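Local structure of AT-less polyketide synthase (4TKT) at residues Glu505-Thr517 / Gly531-Gly543. The protein is a ketosynthase domain of a modular polyketide synthase for isomigrastatin, probably extending the growing chain by decarboxylative condensation. Residues are numbered along the deposited sequence; the frame is centred on the assembly and turned at random. Where two conformers were deposited one is given.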
# COMPACT_ATOMS: atom_id res chain seq x y z
N GLU A 505 7.93 -14.73 10.19
CA GLU A 505 8.96 -14.75 11.22
C GLU A 505 8.60 -15.75 12.31
O GLU A 505 7.47 -15.75 12.81
CB GLU A 505 9.15 -13.36 11.84
CG GLU A 505 9.23 -12.23 10.83
CD GLU A 505 10.57 -12.15 10.15
OE1 GLU A 505 11.54 -12.77 10.65
OE2 GLU A 505 10.66 -11.48 9.10
N ALA A 506 9.55 -16.59 12.70
CA ALA A 506 9.34 -17.50 13.81
C ALA A 506 9.43 -16.75 15.13
O ALA A 506 10.52 -16.38 15.57
CB ALA A 506 10.35 -18.64 13.77
N MSE A 507 8.29 -16.51 15.76
CA MSE A 507 8.25 -15.69 16.97
C MSE A 507 8.08 -16.54 18.23
O MSE A 507 8.13 -17.77 18.17
CB MSE A 507 7.13 -14.65 16.86
CG MSE A 507 7.21 -13.81 15.59
SE MSE A 507 5.94 -12.32 15.56
CE MSE A 507 6.25 -11.70 13.73
N THR A 508 7.87 -15.87 19.36
CA THR A 508 7.88 -16.53 20.67
C THR A 508 6.75 -17.53 20.87
O THR A 508 7.00 -18.73 21.01
CB THR A 508 7.81 -15.48 21.80
OG1 THR A 508 8.87 -14.53 21.63
CG2 THR A 508 7.95 -16.15 23.15
N ALA A 509 5.52 -17.05 20.91
CA ALA A 509 4.36 -17.92 21.05
C ALA A 509 4.07 -18.63 19.74
O ALA A 509 3.89 -17.98 18.71
CB ALA A 509 3.14 -17.13 21.51
N ARG A 510 4.03 -19.96 19.77
CA ARG A 510 3.95 -20.74 18.54
C ARG A 510 2.79 -21.72 18.51
O ARG A 510 2.29 -22.17 19.55
CB ARG A 510 5.26 -21.48 18.32
CG ARG A 510 6.47 -20.57 18.23
CD ARG A 510 7.74 -21.32 17.91
NE ARG A 510 8.85 -20.40 17.69
CZ ARG A 510 10.07 -20.77 17.31
NH1 ARG A 510 10.34 -22.05 17.10
NH2 ARG A 510 11.01 -19.86 17.13
N PHE A 511 2.36 -22.06 17.30
CA PHE A 511 1.28 -23.01 17.08
C PHE A 511 1.52 -23.80 15.80
O PHE A 511 1.75 -23.21 14.74
CB PHE A 511 -0.07 -22.30 17.03
CG PHE A 511 -1.22 -23.21 16.72
CD1 PHE A 511 -1.77 -24.02 17.70
CD2 PHE A 511 -1.77 -23.25 15.45
CE1 PHE A 511 -2.83 -24.85 17.42
CE2 PHE A 511 -2.84 -24.09 15.16
CZ PHE A 511 -3.37 -24.89 16.15
N ALA A 512 1.47 -25.12 15.90
CA ALA A 512 1.66 -25.97 14.73
C ALA A 512 0.63 -27.10 14.71
O ALA A 512 0.30 -27.66 15.76
CB ALA A 512 3.06 -26.54 14.71
N VAL A 513 0.12 -27.41 13.53
CA VAL A 513 -0.86 -28.48 13.39
C VAL A 513 -0.71 -29.21 12.06
O VAL A 513 -0.58 -28.58 11.00
CB VAL A 513 -2.31 -27.93 13.53
CG1 VAL A 513 -2.55 -26.77 12.58
CG2 VAL A 513 -3.33 -29.04 13.31
N ALA A 514 -0.73 -30.54 12.12
CA ALA A 514 -0.66 -31.36 10.91
C ALA A 514 -2.06 -31.71 10.42
O ALA A 514 -2.81 -32.40 11.11
CB ALA A 514 0.14 -32.62 11.18
N VAL A 515 -2.41 -31.23 9.23
CA VAL A 515 -3.74 -31.47 8.67
C VAL A 515 -3.66 -31.90 7.21
O VAL A 515 -2.64 -31.70 6.55
CB VAL A 515 -4.64 -30.22 8.77
CG1 VAL A 515 -5.03 -29.95 10.22
CG2 VAL A 515 -3.93 -29.01 8.18
N SER A 516 -4.74 -32.50 6.71
CA SER A 516 -4.80 -32.90 5.31
C SER A 516 -6.04 -32.35 4.62
O SER A 516 -6.14 -32.36 3.40
CB SER A 516 -4.76 -34.43 5.19
OG SER A 516 -5.85 -35.03 5.86
N THR A 517 -7.00 -31.87 5.42
CA THR A 517 -8.20 -31.25 4.88
C THR A 517 -8.42 -29.86 5.47
O THR A 517 -8.06 -29.61 6.62
CB THR A 517 -9.46 -32.10 5.14
OG1 THR A 517 -9.83 -32.00 6.52
CG2 THR A 517 -9.23 -33.56 4.78
N GLY A 531 -9.14 -20.99 22.67
CA GLY A 531 -8.42 -21.55 23.81
C GLY A 531 -9.01 -22.86 24.30
O GLY A 531 -8.83 -23.22 25.47
N SER A 532 -9.71 -23.57 23.43
CA SER A 532 -10.28 -24.86 23.79
C SER A 532 -9.31 -25.99 23.46
O SER A 532 -8.18 -25.75 23.03
CB SER A 532 -11.62 -25.09 23.08
OG SER A 532 -11.44 -25.26 21.69
N GLY A 533 -9.76 -27.23 23.67
CA GLY A 533 -8.92 -28.40 23.46
C GLY A 533 -8.44 -28.56 22.04
O GLY A 533 -9.21 -28.44 21.09
N LEU A 534 -7.15 -28.85 21.90
CA LEU A 534 -6.54 -29.04 20.58
C LEU A 534 -6.58 -30.50 20.15
O LEU A 534 -6.46 -31.40 20.99
CB LEU A 534 -5.10 -28.53 20.58
CG LEU A 534 -4.92 -27.03 20.81
CD1 LEU A 534 -3.46 -26.65 20.73
CD2 LEU A 534 -5.75 -26.23 19.81
N PRO A 535 -6.75 -30.75 18.85
CA PRO A 535 -6.73 -32.12 18.32
C PRO A 535 -5.36 -32.76 18.46
O PRO A 535 -4.41 -32.11 18.89
CB PRO A 535 -7.11 -31.93 16.85
CG PRO A 535 -6.70 -30.53 16.53
CD PRO A 535 -6.96 -29.75 17.78
N ALA A 536 -5.26 -34.04 18.10
CA ALA A 536 -3.98 -34.71 18.05
C ALA A 536 -3.19 -34.20 16.85
O ALA A 536 -3.77 -33.94 15.79
CB ALA A 536 -4.16 -36.22 17.98
N GLY A 537 -1.88 -34.06 17.02
CA GLY A 537 -1.04 -33.53 15.96
C GLY A 537 -0.96 -32.02 15.99
O GLY A 537 -0.26 -31.41 15.18
N ALA A 538 -1.67 -31.41 16.93
CA ALA A 538 -1.62 -29.96 17.10
C ALA A 538 -0.84 -29.62 18.37
O ALA A 538 -0.96 -30.31 19.38
CB ALA A 538 -3.01 -29.37 17.15
N TYR A 539 -0.05 -28.55 18.31
CA TYR A 539 0.83 -28.20 19.43
C TYR A 539 0.84 -26.70 19.67
O TYR A 539 0.88 -25.90 18.73
CB TYR A 539 2.24 -28.72 19.16
CG TYR A 539 2.28 -30.15 18.68
CD1 TYR A 539 2.22 -31.21 19.57
CD2 TYR A 539 2.37 -30.44 17.32
CE1 TYR A 539 2.25 -32.52 19.13
CE2 TYR A 539 2.39 -31.75 16.87
CZ TYR A 539 2.33 -32.78 17.78
OH TYR A 539 2.36 -34.08 17.34
N PHE A 540 0.81 -26.32 20.94
CA PHE A 540 0.72 -24.92 21.33
C PHE A 540 1.77 -24.57 22.38
O PHE A 540 2.06 -25.37 23.27
CB PHE A 540 -0.69 -24.60 21.86
CG PHE A 540 -0.90 -23.16 22.22
CD1 PHE A 540 -1.40 -22.27 21.29
CD2 PHE A 540 -0.61 -22.70 23.49
CE1 PHE A 540 -1.61 -20.95 21.61
CE2 PHE A 540 -0.81 -21.37 23.82
CZ PHE A 540 -1.31 -20.50 22.89
N ASN A 541 2.32 -23.37 22.29
CA ASN A 541 3.30 -22.89 23.26
C ASN A 541 3.27 -21.38 23.39
O ASN A 541 3.49 -20.67 22.41
CB ASN A 541 4.70 -23.36 22.88
CG ASN A 541 5.79 -22.72 23.72
OD1 ASN A 541 5.59 -22.45 24.90
ND2 ASN A 541 6.93 -22.46 23.11
N PRO A 542 3.00 -20.87 24.60
CA PRO A 542 2.98 -19.44 24.89
C PRO A 542 4.38 -18.82 24.87
O PRO A 542 4.51 -17.59 24.85
CB PRO A 542 2.39 -19.37 26.31
CG PRO A 542 1.71 -20.68 26.51
CD PRO A 542 2.52 -21.67 25.75
N GLY A 543 5.41 -19.65 24.87
CA GLY A 543 6.78 -19.17 24.84
C GLY A 543 7.29 -18.79 26.22
O GLY A 543 8.37 -18.21 26.35
O HOH W 1 -4.08 -32.29 13.62
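Strands 509-515 and 538-541 run antiparallel with their axes 4.6 Å apart, Arg510 and Asn541 forming one hydrogen-bonded pair and Ala512 and Tyr539 the next, whose bond from Tyr539 N to Ala512 O spans 2.7 Å. A fifth backbone bond, less certain because Gly537 has two conformers, runs from Ala514 N to Gly537 O at 3.2 Å and reaches that oxygen from above its carbonyl plane, where the type II turn Pro535-Ala538 leads into the second strand. Phe511, Val513, Ala538 and Phe540 share one face of the sheet. With CG anti to the backbone N (chi1 176°), the Phe511 side chain crosses that of Phe540 at about a right angle, its CD1 meeting the edge of the Phe540 ring at CD1 (4.0 Å), while Leu534 CD1 lies 3.8 Å from Phe511 CE1, at the edge of the Phe511 ring. In a region partly matching the RhiE-like KS-MAT linker family, strand 538-541 is an outer strand of a three-stranded antiparallel sheet, with 460-466 beyond the central 509-515; helices 469-482 and 518-530 pack on the Phe511 face, the latter setting Cys528 against Phe511. Cutting Phe511 back to alanine is likely to open a gap beside Leu534, Phe540 and Cys528. On the other face, Tyr539 and Ala512 meet helix 573-580. Asn541 OD1 accepts from Gly543 N at 2.8 Å in an Asx turn, and its ND2 bonds to Thr580 O. Arg510 NE donates almost straight to Met507 O (2.8 Å), in the guanidinium plane, leaving NH1 to bond Trp579 O.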